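PDB 4HXY: Plm1 from Streptomyces sp. HK803, which probably acts as the NADPH-dependent ketoreductase domain of a modular polyketide synthase, reducing a keto group of an intermediate in phoslactomycin biosynthesis. Local coordinates for residues G278-V283 against A333-G338; G325-A330 against P419-S424; S322-G325 against G331-G334; L113-G118 against W169-V174; L29-V34 against L71-E76. All coordinates share one frame; numbering follows the deposited sequence.

Contact 1: G278-V283 against A333-G338. With NDP (NADPH dihydro-nicotinamide-adenine-dinucleotide phosphate), chain C.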
# COMPACT_ATOMS: atom_id res chain seq x y z
N GLY A 278 -9.60 -8.39 2.88
CA GLY A 278 -8.76 -7.62 3.78
C GLY A 278 -9.45 -7.38 5.11
O GLY A 278 -10.65 -7.62 5.27
N VAL A 279 -8.65 -6.93 6.06
CA VAL A 279 -9.13 -6.56 7.39
C VAL A 279 -8.48 -5.26 7.77
O VAL A 279 -7.43 -4.89 7.23
CB VAL A 279 -8.81 -7.61 8.48
CG1 VAL A 279 -9.45 -8.97 8.09
CG2 VAL A 279 -7.33 -7.77 8.69
N VAL A 280 -9.11 -4.54 8.70
CA VAL A 280 -8.48 -3.31 9.23
C VAL A 280 -8.60 -3.29 10.73
O VAL A 280 -9.68 -3.58 11.28
CB VAL A 280 -9.04 -2.01 8.62
CG1 VAL A 280 -10.49 -1.79 8.98
CG2 VAL A 280 -8.20 -0.81 9.06
N ARG A 281 -7.50 -2.97 11.40
CA ARG A 281 -7.47 -2.85 12.85
C ARG A 281 -6.80 -1.54 13.23
O ARG A 281 -6.05 -0.97 12.44
CB ARG A 281 -6.72 -4.03 13.48
CG ARG A 281 -7.37 -5.40 13.22
CD ARG A 281 -8.71 -5.52 13.91
NE ARG A 281 -9.32 -6.84 13.67
CZ ARG A 281 -10.32 -7.10 12.83
NH1 ARG A 281 -10.92 -6.13 12.14
NH2 ARG A 281 -10.75 -8.35 12.70
N ASP A 282 -7.11 -1.07 14.42
CA ASP A 282 -6.55 0.17 14.99
C ASP A 282 -5.64 -0.22 16.15
O ASP A 282 -6.10 -0.42 17.27
CB ASP A 282 -7.70 1.06 15.46
CG ASP A 282 -7.24 2.36 16.11
OD1 ASP A 282 -6.04 2.70 16.02
OD2 ASP A 282 -8.09 3.04 16.73
N VAL A 283 -4.35 -0.38 15.85
CA VAL A 283 -3.35 -0.82 16.81
C VAL A 283 -2.05 -0.04 16.56
O VAL A 283 -1.49 -0.12 15.46
CB VAL A 283 -3.07 -2.34 16.69
CG1 VAL A 283 -2.19 -2.83 17.84
CG2 VAL A 283 -4.39 -3.11 16.63
N ALA A 333 -0.48 0.76 10.99
CA ALA A 333 0.79 0.20 10.51
C ALA A 333 0.64 -1.02 9.58
O ALA A 333 1.19 -1.02 8.48
CB ALA A 333 1.71 -0.14 11.69
N GLY A 334 -0.09 -2.04 10.02
CA GLY A 334 -0.27 -3.25 9.22
C GLY A 334 -1.16 -3.03 8.01
O GLY A 334 -0.93 -3.60 6.95
N TYR A 335 -2.20 -2.22 8.19
CA TYR A 335 -3.12 -1.91 7.10
C TYR A 335 -2.36 -1.14 6.02
O TYR A 335 -2.39 -1.46 4.83
CB TYR A 335 -4.28 -1.10 7.63
CG TYR A 335 -5.39 -0.86 6.65
CD1 TYR A 335 -6.05 -1.90 6.03
CD2 TYR A 335 -5.81 0.44 6.38
CE1 TYR A 335 -7.09 -1.68 5.15
CE2 TYR A 335 -6.83 0.68 5.50
CZ TYR A 335 -7.49 -0.39 4.90
OH TYR A 335 -8.51 -0.12 4.04
N ALA A 336 -1.63 -0.12 6.45
CA ALA A 336 -0.83 0.70 5.53
C ALA A 336 0.21 -0.15 4.81
O ALA A 336 0.42 -0.01 3.61
CB ALA A 336 -0.13 1.86 6.31
N ALA A 337 0.89 -1.02 5.54
CA ALA A 337 1.93 -1.85 4.95
C ALA A 337 1.33 -2.72 3.84
O ALA A 337 1.87 -2.81 2.74
CB ALA A 337 2.59 -2.71 6.01
N GLY A 338 0.21 -3.35 4.14
CA GLY A 338 -0.42 -4.26 3.18
C GLY A 338 -0.85 -3.54 1.93
O GLY A 338 -0.71 -4.05 0.82
PA NDP C . -15.44 -5.65 4.49
O1A NDP C . -16.91 -5.42 4.37
O2A NDP C . -14.89 -6.08 5.82
O5B NDP C . -15.00 -6.73 3.40
C5B NDP C . -13.79 -7.44 3.55
C4B NDP C . -13.99 -8.82 3.00
O4B NDP C . -12.79 -9.56 3.08
C3B NDP C . -15.01 -9.63 3.76
O3B NDP C . -15.92 -10.20 2.80
C2B NDP C . -14.23 -10.71 4.47
O2B NDP C . -15.12 -11.80 4.57
C1B NDP C . -13.08 -10.89 3.48
N9A NDP C . -11.88 -11.56 3.99
C8A NDP C . -11.09 -11.19 5.05
N7A NDP C . -10.10 -12.11 5.19
C5A NDP C . -10.24 -13.04 4.19
C6A NDP C . -9.53 -14.18 3.84
N6A NDP C . -8.45 -14.61 4.47
N1A NDP C . -9.98 -14.92 2.76
C2A NDP C . -11.10 -14.52 2.03
N3A NDP C . -11.81 -13.40 2.38
C4A NDP C . -11.37 -12.68 3.44
O3 NDP C . -14.61 -4.34 4.06
PN NDP C . -14.88 -3.36 2.84
O1N NDP C . -15.02 -2.01 3.42
O2N NDP C . -15.90 -3.84 1.89
O5D NDP C . -13.45 -3.28 2.14
C5D NDP C . -13.03 -4.23 1.19
C4D NDP C . -11.65 -3.83 0.69
O4D NDP C . -11.63 -2.46 0.32
C3D NDP C . -10.59 -3.99 1.75
O3D NDP C . -9.48 -4.64 1.20
C2D NDP C . -10.21 -2.58 2.14
O2D NDP C . -8.87 -2.47 2.59
C1D NDP C . -10.51 -1.81 0.88
N1N NDP C . -10.87 -0.41 1.16
C2N NDP C . -12.06 -0.09 1.74
C3N NDP C . -12.36 1.20 2.17
C7N NDP C . -13.68 1.56 2.73
O7N NDP C . -13.92 2.90 2.90
N7N NDP C . -14.60 0.69 3.11
C4N NDP C . -11.48 2.32 1.68
C5N NDP C . -10.21 1.87 1.03
C6N NDP C . -9.96 0.54 0.78
P2B NDP C . -14.87 -13.06 5.52
O1X NDP C . -16.14 -13.86 5.43
O2X NDP C . -14.59 -12.60 6.96
O3X NDP C . -13.69 -13.82 5.07
O HOH W 1 -3.23 -1.63 11.41
O HOH W 2 0.00 1.48 13.82
O HOH W 3 -0.98 -2.18 13.04
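Val280 lays one methyl, CG2, over the middle of one face of the Tyr335 ring: CG2 is 3.7 Å from the ring centroid and only 12° off the normal, a clear CH-pi contact. Two torsions bring them together. Val280 carries CG2 opposite its backbone N, and Tyr335 has CG opposite its own N (chi1 -173°), which sends the phenol out from the first turn of its helix toward the loop. Val279 behaves differently. Its CB points away from the helix, and it is the carbonyl that approaches, Val279 O coming obliquely to 3.5 Å from Tyr335 CD1.

The far end of the ring meets the cofactor. Tyr335 OH lies 2.8 Å from O2D of the nicotinamide ribose in NADPH, near the ring plane, and either oxygen could be the donor. This is where short-chain dehydrogenases/reductases keep their active-site tyrosine, so Tyr335 probably plays that part here. Gly278 borders the same pocket; a CB on it would probably crowd the ribose oxygen O3D.

Farther along, water joins the backbones. One water sits 2.7 Å from Val283 O and 3.0 Å from Ala333 N, and a further water accepts from Gly334 N and lies near Val283 O, so these amides of the helix's opening turn are met by solvent. The loop follows strand 270-275 and leads to helix 290-310, whose Lys300 touches Tyr335 and also bonds the cofactor, while helix 105-120 packs on Ala333 and Ala336 of helix 333-351.

Contact 2: G325-A330 against P419-S424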
# COMPACT_ATOMS: atom_id res chain seq x y z
N GLY A 325 -2.03 3.33 2.63
CA GLY A 325 -0.74 2.92 2.11
C GLY A 325 -0.06 4.00 1.29
O GLY A 325 1.06 3.79 0.79
N ILE A 326 -0.73 5.14 1.10
CA ILE A 326 -0.19 6.23 0.32
C ILE A 326 0.45 7.26 1.25
O ILE A 326 1.60 7.69 1.02
CB ILE A 326 -1.29 6.93 -0.54
CG1 ILE A 326 -1.92 5.95 -1.54
CG2 ILE A 326 -0.68 8.17 -1.28
CD1 ILE A 326 -0.93 5.42 -2.58
N TRP A 327 -0.30 7.68 2.26
CA TRP A 327 0.21 8.66 3.21
C TRP A 327 0.22 8.28 4.67
O TRP A 327 0.89 8.96 5.46
CB TRP A 327 -0.48 10.00 2.99
CG TRP A 327 -1.98 10.05 3.07
CD1 TRP A 327 -2.77 9.86 4.16
CD2 TRP A 327 -2.86 10.43 2.00
NE1 TRP A 327 -4.09 10.04 3.82
CE2 TRP A 327 -4.17 10.41 2.51
CE3 TRP A 327 -2.66 10.76 0.65
CZ2 TRP A 327 -5.28 10.75 1.73
CZ3 TRP A 327 -3.76 11.09 -0.12
CH2 TRP A 327 -5.05 11.07 0.42
N GLY A 328 -0.51 7.23 5.04
CA GLY A 328 -0.50 6.71 6.41
C GLY A 328 -1.58 7.29 7.29
O GLY A 328 -2.12 8.37 7.03
N ALA A 329 -1.87 6.58 8.39
CA ALA A 329 -2.76 7.05 9.44
C ALA A 329 -2.31 6.37 10.73
O ALA A 329 -1.88 5.24 10.72
CB ALA A 329 -4.26 6.71 9.15
N ALA A 330 -2.36 7.09 11.84
CA ALA A 330 -2.06 6.49 13.14
C ALA A 330 -2.94 5.26 13.38
O ALA A 330 -4.13 5.25 13.05
CB ALA A 330 -2.26 7.53 14.28
N PRO A 419 -4.14 20.54 8.04
CA PRO A 419 -3.82 20.86 9.44
C PRO A 419 -3.98 19.66 10.37
O PRO A 419 -3.22 19.54 11.36
CB PRO A 419 -4.79 21.99 9.81
CG PRO A 419 -5.27 22.54 8.48
CD PRO A 419 -5.22 21.41 7.50
N ALA A 420 -4.92 18.77 10.08
CA ALA A 420 -5.07 17.57 10.90
C ALA A 420 -3.90 16.61 10.68
O ALA A 420 -3.30 16.11 11.63
CB ALA A 420 -6.43 16.87 10.64
N PHE A 421 -3.54 16.39 9.41
CA PHE A 421 -2.49 15.41 9.07
C PHE A 421 -1.11 15.83 9.57
O PHE A 421 -0.31 14.98 9.98
CB PHE A 421 -2.44 15.20 7.54
CG PHE A 421 -1.46 14.16 7.12
CD1 PHE A 421 -1.82 12.82 7.16
CD2 PHE A 421 -0.18 14.49 6.75
CE1 PHE A 421 -0.91 11.83 6.81
CE2 PHE A 421 0.74 13.47 6.40
CZ PHE A 421 0.34 12.16 6.42
N THR A 422 -0.87 17.14 9.57
CA THR A 422 0.42 17.71 9.93
C THR A 422 0.46 18.30 11.34
O THR A 422 1.42 18.97 11.69
CB THR A 422 0.87 18.79 8.93
OG1 THR A 422 -0.02 19.93 8.98
CG2 THR A 422 0.90 18.20 7.50
N ALA A 423 -0.56 18.03 12.16
CA ALA A 423 -0.61 18.67 13.50
C ALA A 423 0.61 18.38 14.35
O ALA A 423 1.13 19.26 15.03
CB ALA A 423 -1.86 18.25 14.25
N SER A 424 1.06 17.12 14.32
CA SER A 424 2.17 16.69 15.15
C SER A 424 3.48 16.60 14.39
O SER A 424 4.53 16.43 15.01
CB SER A 424 1.85 15.34 15.80
OG SER A 424 0.69 15.38 16.60
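Phe421 gives up the most surface here, pushing the far edge of its ring into the turn that holds Trp327 and Gly328. The leading atoms are CZ and CE1: Phe421 CZ is 3.4 Å from Trp327 O, and Phe421 CE1 is 3.7 Å from Gly328 O. Both carbonyl oxygens lie near the plane of the phenyl ring, so they face its slightly positive C-H rim. With CG opposite the backbone N (chi1 -176°), the ring reaches straight out from the last turn of helix 414-421.

Trp327 contributes its indole as well. Its CD1 touches Phe421 CE1 at 3.8 Å, the two ring planes meeting obliquely at 78°. In the fold, this brings the helix that follows strand 408-412 against the short turn of helix that follows strand 316-322, two strands of the Rossmann-type ketoreductase core. Phe417 and Phe430 complete the aromatic cluster, Phe430 meeting both rings edge-to-face. An alanine in place of Phe421 would strip away the ring and is likely to leave a gap beside the Trp327 indole and rob Phe430 of one of its aromatic neighbours.

Gly328, the first residue beyond the short helix, has a phi of 92°, and at its backbone angles a CB would jam against the preceding carbonyl; that shape carries its own oxygen round to the phenyl edge.

Contact 3: S322-G325 against G331-G334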
# COMPACT_ATOMS: atom_id res chain seq x y z
N SER A 322 -5.70 1.45 -0.48
CA SER A 322 -6.20 2.50 0.41
C SER A 322 -5.23 3.66 0.47
O SER A 322 -4.01 3.45 0.35
CB SER A 322 -6.36 1.97 1.84
OG SER A 322 -6.71 3.02 2.73
N ILE A 323 -5.77 4.86 0.69
CA ILE A 323 -4.96 6.04 1.08
C ILE A 323 -4.02 5.74 2.25
O ILE A 323 -2.98 6.36 2.40
CB ILE A 323 -5.84 7.26 1.38
CG1 ILE A 323 -6.94 6.91 2.39
CG2 ILE A 323 -6.42 7.79 0.05
CD1 ILE A 323 -7.68 8.12 2.96
N SER A 324 -4.37 4.78 3.08
CA SER A 324 -3.51 4.41 4.22
C SER A 324 -2.11 4.03 3.76
O SER A 324 -1.12 4.37 4.40
CB SER A 324 -4.13 3.26 5.02
OG SER A 324 -3.35 3.00 6.17
N GLY A 325 -2.03 3.33 2.63
CA GLY A 325 -0.74 2.92 2.11
C GLY A 325 -0.06 4.00 1.29
O GLY A 325 1.06 3.79 0.79
N GLY A 331 -2.34 4.23 13.97
CA GLY A 331 -3.05 3.00 14.27
C GLY A 331 -3.15 2.02 13.13
O GLY A 331 -3.63 0.90 13.31
N GLN A 332 -2.64 2.41 11.96
CA GLN A 332 -2.79 1.60 10.74
C GLN A 332 -1.49 0.99 10.16
O GLN A 332 -1.42 0.67 8.97
CB GLN A 332 -3.51 2.44 9.68
CG GLN A 332 -4.88 2.84 10.13
CD GLN A 332 -5.81 3.18 9.01
OE1 GLN A 332 -5.40 3.67 7.97
NE2 GLN A 332 -7.09 2.91 9.22
N ALA A 333 -0.48 0.76 10.99
CA ALA A 333 0.79 0.20 10.51
C ALA A 333 0.64 -1.02 9.58
O ALA A 333 1.19 -1.02 8.48
CB ALA A 333 1.71 -0.14 11.69
N GLY A 334 -0.09 -2.04 10.02
CA GLY A 334 -0.27 -3.25 9.22
C GLY A 334 -1.16 -3.03 8.01
O GLY A 334 -0.93 -3.60 6.95
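Ser324 and Gln332 meet through a side-chain hydrogen bond, the one polar link between 322-325 and 331-334. The hydroxyl of Ser324 donates to the amide oxygen of Gln332, OG to OE1 at 2.8 Å. OG approaches OE1 tilted 34° from the carbonyl plane, so the bond comes in from somewhat above the amide. Ser324 has OG opposite its backbone N (chi1 -175°), aimed at the other segment, and the Gln332 chain stretches out beyond CG to bring its oxygen over.

Close van der Waals contact backs this bond. Gln332 OE1 also lies 3.2 Å from Ser324 CB, and Gln332 CB is 3.6 Å from Ser324 OG, so the serine is flanked by both the root and the head of the glutamine. Val280 touches Gln332, and Tyr335 packs beside Ser324.

A third set of bonds belongs to the turn itself. Ser322 OG accepts from Ser324 N at 2.9 Å in an almost straight bond (169°), a capping bond at the entrance to helix 324-327, and Ser322 O receives Gly325 N at 3.0 Å. On the other side of the contact, Gln332 occupies the N-cap position of helix 333-351, preceded by Gly331, whose backbone angles call for glycine.

Chemically, Ser324 works in two directions: its hydroxyl proton goes to Gln332 while its amide proton goes to Ser322 OG. Since Ser322 touches NADPH, Ser324 is probably a second-shell residue, its amide helping to hold the Ser322 side chain beside the cofactor.

Contact 4: L113-G118 against W169-V174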
# COMPACT_ATOMS: atom_id res chain seq x y z
N LEU A 113 4.52 1.03 6.41
CA LEU A 113 4.65 1.06 7.85
C LEU A 113 5.44 2.28 8.34
O LEU A 113 5.07 2.91 9.33
CB LEU A 113 5.32 -0.23 8.35
CG LEU A 113 5.27 -0.38 9.86
CD1 LEU A 113 4.94 -1.85 10.21
CD2 LEU A 113 6.57 0.08 10.48
N GLY A 114 6.51 2.61 7.64
CA GLY A 114 7.38 3.72 8.01
C GLY A 114 6.66 5.06 8.04
O GLY A 114 6.87 5.86 8.94
N ARG A 115 5.78 5.29 7.08
CA ARG A 115 4.94 6.49 7.12
C ARG A 115 4.07 6.58 8.38
O ARG A 115 3.91 7.65 8.96
CB ARG A 115 4.06 6.59 5.87
CG ARG A 115 4.84 7.00 4.60
CD ARG A 115 3.93 7.19 3.39
NE ARG A 115 3.57 5.91 2.76
CZ ARG A 115 4.24 5.32 1.78
NH1 ARG A 115 5.31 5.89 1.24
NH2 ARG A 115 3.83 4.17 1.31
N VAL A 116 3.53 5.45 8.82
CA VAL A 116 2.78 5.39 10.06
C VAL A 116 3.71 5.67 11.27
O VAL A 116 3.32 6.38 12.20
CB VAL A 116 2.05 4.06 10.19
CG1 VAL A 116 1.34 3.98 11.53
CG2 VAL A 116 1.06 3.90 9.03
N ALA A 117 4.94 5.16 11.23
CA ALA A 117 5.93 5.47 12.27
C ALA A 117 6.16 6.99 12.40
O ALA A 117 6.25 7.52 13.51
CB ALA A 117 7.23 4.72 12.02
N GLY A 118 6.22 7.68 11.26
CA GLY A 118 6.36 9.14 11.25
C GLY A 118 5.21 9.83 11.96
O GLY A 118 5.42 10.85 12.65
N TRP A 169 15.93 12.15 -4.74
CA TRP A 169 14.57 12.43 -5.18
C TRP A 169 13.66 12.36 -3.97
O TRP A 169 13.86 11.52 -3.10
CB TRP A 169 14.09 11.39 -6.20
CG TRP A 169 14.82 11.43 -7.51
CD1 TRP A 169 16.07 10.99 -7.77
CD2 TRP A 169 14.31 11.95 -8.75
NE1 TRP A 169 16.39 11.21 -9.09
CE2 TRP A 169 15.32 11.78 -9.72
CE3 TRP A 169 13.10 12.54 -9.13
CZ2 TRP A 169 15.16 12.19 -11.04
CZ3 TRP A 169 12.92 12.91 -10.44
CH2 TRP A 169 13.96 12.76 -11.38
N ALA A 170 12.68 13.27 -3.90
CA ALA A 170 11.75 13.35 -2.77
C ALA A 170 10.33 13.07 -3.22
O ALA A 170 9.88 13.56 -4.27
CB ALA A 170 11.83 14.73 -2.10
N ARG A 171 9.62 12.29 -2.39
CA ARG A 171 8.26 11.81 -2.72
C ARG A 171 7.22 12.91 -2.52
O ARG A 171 7.28 13.66 -1.54
CB ARG A 171 7.91 10.63 -1.83
CG ARG A 171 6.69 9.86 -2.27
CD ARG A 171 6.57 8.56 -1.53
NE ARG A 171 5.30 7.88 -1.82
CZ ARG A 171 4.20 7.96 -1.09
NH1 ARG A 171 4.15 8.71 0.02
NH2 ARG A 171 3.12 7.31 -1.49
N ARG A 172 6.28 12.98 -3.46
CA ARG A 172 5.19 13.94 -3.42
C ARG A 172 3.89 13.28 -3.82
O ARG A 172 3.89 12.26 -4.54
CB ARG A 172 5.46 15.05 -4.41
CG ARG A 172 6.74 15.83 -4.17
CD ARG A 172 6.64 16.68 -2.94
NE ARG A 172 7.85 17.49 -2.76
CZ ARG A 172 8.80 17.28 -1.85
NH1 ARG A 172 8.74 16.26 -1.00
NH2 ARG A 172 9.84 18.12 -1.77
N LEU A 173 2.78 13.85 -3.35
CA LEU A 173 1.44 13.42 -3.76
C LEU A 173 0.82 14.59 -4.47
O LEU A 173 0.78 15.70 -3.92
CB LEU A 173 0.60 13.01 -2.53
CG LEU A 173 -0.79 12.37 -2.63
CD1 LEU A 173 -1.86 13.44 -2.85
CD2 LEU A 173 -0.82 11.24 -3.71
N VAL A 174 0.43 14.39 -5.73
CA VAL A 174 -0.14 15.46 -6.56
C VAL A 174 -1.43 15.02 -7.26
O VAL A 174 -1.71 13.83 -7.39
CB VAL A 174 0.86 15.91 -7.63
CG1 VAL A 174 2.07 16.59 -6.96
CG2 VAL A 174 1.27 14.74 -8.54
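Arg171 and Arg115 lay their guanidinium groups on one another, centres 3.9 Å apart and planes 26° from parallel. Arg171 starts from strand 167-175 with CB directed toward the helix, and its chain runs extended through CG as far as NE. At CD it first comes near the other arginine, 4.0 Å from Arg115 NH1. NE passes 3.7 Å from the same Arg115 NH1 and makes its own salt bridge with Glu10, whose charge probably offsets part of the cost of stacking two positive groups in a buried place. CZ comes to 3.3 Å from Arg115 NH1, which sits over the centre of the Arg171 guanidinium face.

The two arginines bridge from helix 105-120 to the strand that pairs antiparallel with both 6-14 and 160-164. This region is consistent with the Rossmann-like structural subdomain that accompanies the catalytic one in polyketide synthase ketoreductases. Replacing Arg171 by a leucine would remove the flat charged end, and would probably leave Glu10 without its mate and one face of Arg115 without its stacking partner.

At the tip, Arg171 NH1 is 3.3 Å from Arg115 NH1, two donors that do not bond. Gln160 OE1 instead receives Arg171 NH1 and, weakly, Arg115 NH1, and Arg171 NH1 also bonds Ile326 O. Arg115, bent at chi3 (-80°) to present its face, reaches Gly325 O weakly through NH2, while Arg171 NH2 lies over the rim of the Arg115 guanidinium.

Contact 5: L29-V34 against L71-E76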
# COMPACT_ATOMS: atom_id res chain seq x y z
N LEU A 29 23.57 3.55 15.90
CA LEU A 29 23.07 2.21 16.16
C LEU A 29 22.54 1.64 14.83
O LEU A 29 21.75 2.27 14.17
CB LEU A 29 21.94 2.26 17.17
CG LEU A 29 21.13 0.98 17.37
CD1 LEU A 29 21.99 -0.09 18.00
CD2 LEU A 29 19.93 1.28 18.21
N LEU A 30 23.02 0.47 14.46
CA LEU A 30 22.63 -0.13 13.20
C LEU A 30 21.77 -1.34 13.50
O LEU A 30 22.19 -2.21 14.24
CB LEU A 30 23.88 -0.53 12.40
CG LEU A 30 24.53 0.53 11.51
CD1 LEU A 30 24.37 1.94 12.00
CD2 LEU A 30 25.95 0.19 11.17
N LEU A 31 20.58 -1.37 12.92
CA LEU A 31 19.62 -2.44 13.16
C LEU A 31 19.16 -3.09 11.87
O LEU A 31 19.29 -2.53 10.81
CB LEU A 31 18.39 -1.92 13.91
CG LEU A 31 18.70 -1.26 15.24
CD1 LEU A 31 17.46 -0.64 15.81
CD2 LEU A 31 19.26 -2.29 16.19
N GLY A 32 18.65 -4.31 11.99
CA GLY A 32 18.18 -5.06 10.84
C GLY A 32 19.38 -5.55 10.06
O GLY A 32 20.33 -6.08 10.65
N GLU A 33 19.37 -5.35 8.76
CA GLU A 33 20.47 -5.77 7.92
C GLU A 33 21.05 -4.55 7.22
O GLU A 33 20.55 -4.11 6.19
CB GLU A 33 20.02 -6.78 6.88
CG GLU A 33 21.17 -7.41 6.11
CD GLU A 33 20.76 -8.68 5.39
OE1 GLU A 33 19.60 -9.15 5.56
OE2 GLU A 33 21.61 -9.21 4.63
N VAL A 34 22.12 -4.03 7.78
CA VAL A 34 22.82 -2.91 7.16
C VAL A 34 24.02 -3.48 6.44
O VAL A 34 24.88 -4.11 7.07
CB VAL A 34 23.24 -1.85 8.21
CG1 VAL A 34 23.96 -0.71 7.55
CG2 VAL A 34 22.00 -1.35 8.95
N LEU A 71 9.43 -3.12 11.99
CA LEU A 71 8.66 -3.28 13.22
C LEU A 71 9.58 -3.73 14.35
O LEU A 71 9.56 -3.17 15.44
CB LEU A 71 7.53 -4.30 13.05
CG LEU A 71 6.60 -4.46 14.28
CD1 LEU A 71 5.71 -3.24 14.47
CD2 LEU A 71 5.72 -5.70 14.19
N ALA A 72 10.40 -4.74 14.07
CA ALA A 72 11.34 -5.24 15.06
C ALA A 72 12.33 -4.17 15.54
O ALA A 72 12.61 -4.09 16.73
CB ALA A 72 12.10 -6.45 14.54
N ALA A 73 12.86 -3.37 14.62
CA ALA A 73 13.78 -2.30 14.97
C ALA A 73 13.11 -1.26 15.85
O ALA A 73 13.71 -0.77 16.81
CB ALA A 73 14.34 -1.64 13.70
N LEU A 74 11.87 -0.90 15.54
CA LEU A 74 11.17 0.09 16.33
C LEU A 74 10.91 -0.44 17.74
O LEU A 74 10.94 0.32 18.69
CB LEU A 74 9.85 0.53 15.64
CG LEU A 74 10.10 1.36 14.38
CD1 LEU A 74 8.83 1.49 13.53
CD2 LEU A 74 10.70 2.76 14.73
N HIS A 75 10.65 -1.74 17.87
CA HIS A 75 10.50 -2.33 19.20
C HIS A 75 11.81 -2.30 19.98
O HIS A 75 11.80 -2.19 21.22
CB HIS A 75 9.98 -3.77 19.12
CG HIS A 75 8.57 -3.87 18.64
ND1 HIS A 75 7.66 -2.84 18.74
CD2 HIS A 75 7.92 -4.89 18.03
CE1 HIS A 75 6.51 -3.22 18.22
NE2 HIS A 75 6.63 -4.46 17.79
N GLU A 76 12.93 -2.44 19.29
CA GLU A 76 14.24 -2.39 19.95
C GLU A 76 14.53 -1.05 20.57
O GLU A 76 15.14 -0.97 21.61
CB GLU A 76 15.38 -2.71 19.01
CG GLU A 76 15.50 -4.13 18.61
CD GLU A 76 15.99 -5.05 19.71
OE1 GLU A 76 16.58 -4.62 20.71
OE2 GLU A 76 15.77 -6.25 19.55
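Leu31 on strand 28-32 and Ala73 on helix 67-77 form the heart of this contact, an apolar one without a hydrogen bond between the two segments. At the start of 71-76, Leu71 turns its side chain to Ile285, and its carbonyl accepts the amide of His75 at 3.0 Å (Leu71 O to His75 N), a regular helical bond.

Two residues on, Ala73 faces the strand. Its methyl meets Leu31 twice: Ala73 CB is 3.9 Å from Leu31 CD1 and 4.1 Å from Leu31 CB. The same Leu31 CD1 also rests 3.9 Å from Ala73 O, so the branch lies against both methyl and carbonyl of one residue. Leu31 has CG opposite its carbonyl carbon (chi1 -57°), and that rotation carries CD1 along the helix surface. The small alanine lets strand and helix draw close, the CA atoms of Leu31 and Ala73 being 6.1 Å apart.

Leu74 points away, onto Leu113 and Ala117 of helix 105-120. His75 sends NE2 to the carbonyl of Thr288. Glu76, one turn beyond Ala73, returns to the strand side with its aliphatic root: Glu76 CB is 4.3 Å from Leu31 CD1, while its carboxylate goes to a salt bridge with Arg53.

Val60 and Val77 also touch Leu31, and Val62 touches Ala73. Strand 28-32 runs parallel to 59-63, and the chain passes from 59-63 through helix 67-77 to parallel strand 85-90. Parallel strands covered by this helix are consistent with the Rossmann-like structural subdomain of polyketide synthase ketoreductases.

How the contacts relate
Along the chain, contact 5 closes first, then contact 4, and contacts 1, 3 and 2 open afterwards, in that order. Contacts 1 and 3 lie about 5 Å apart, centre to centre, and share the start of helix 333-351, at the NADPH pocket; contact 2 starts from helix 324-327, as contact 3 does, their centres about 10 Å apart. Contact 4, its centre about 10 Å from that of contact 2, meets it through its arginines and the backbone of helix 324-327. Contact 5 is outermost, centred about 19 Å from contact 4; Leu74 of contact 5 packs on Ala117 of contact 4. The series thus runs from the cofactor site into the flanking Rossmann-like region, with helix 105-120 packed against both helix 67-77 and helix 333-351.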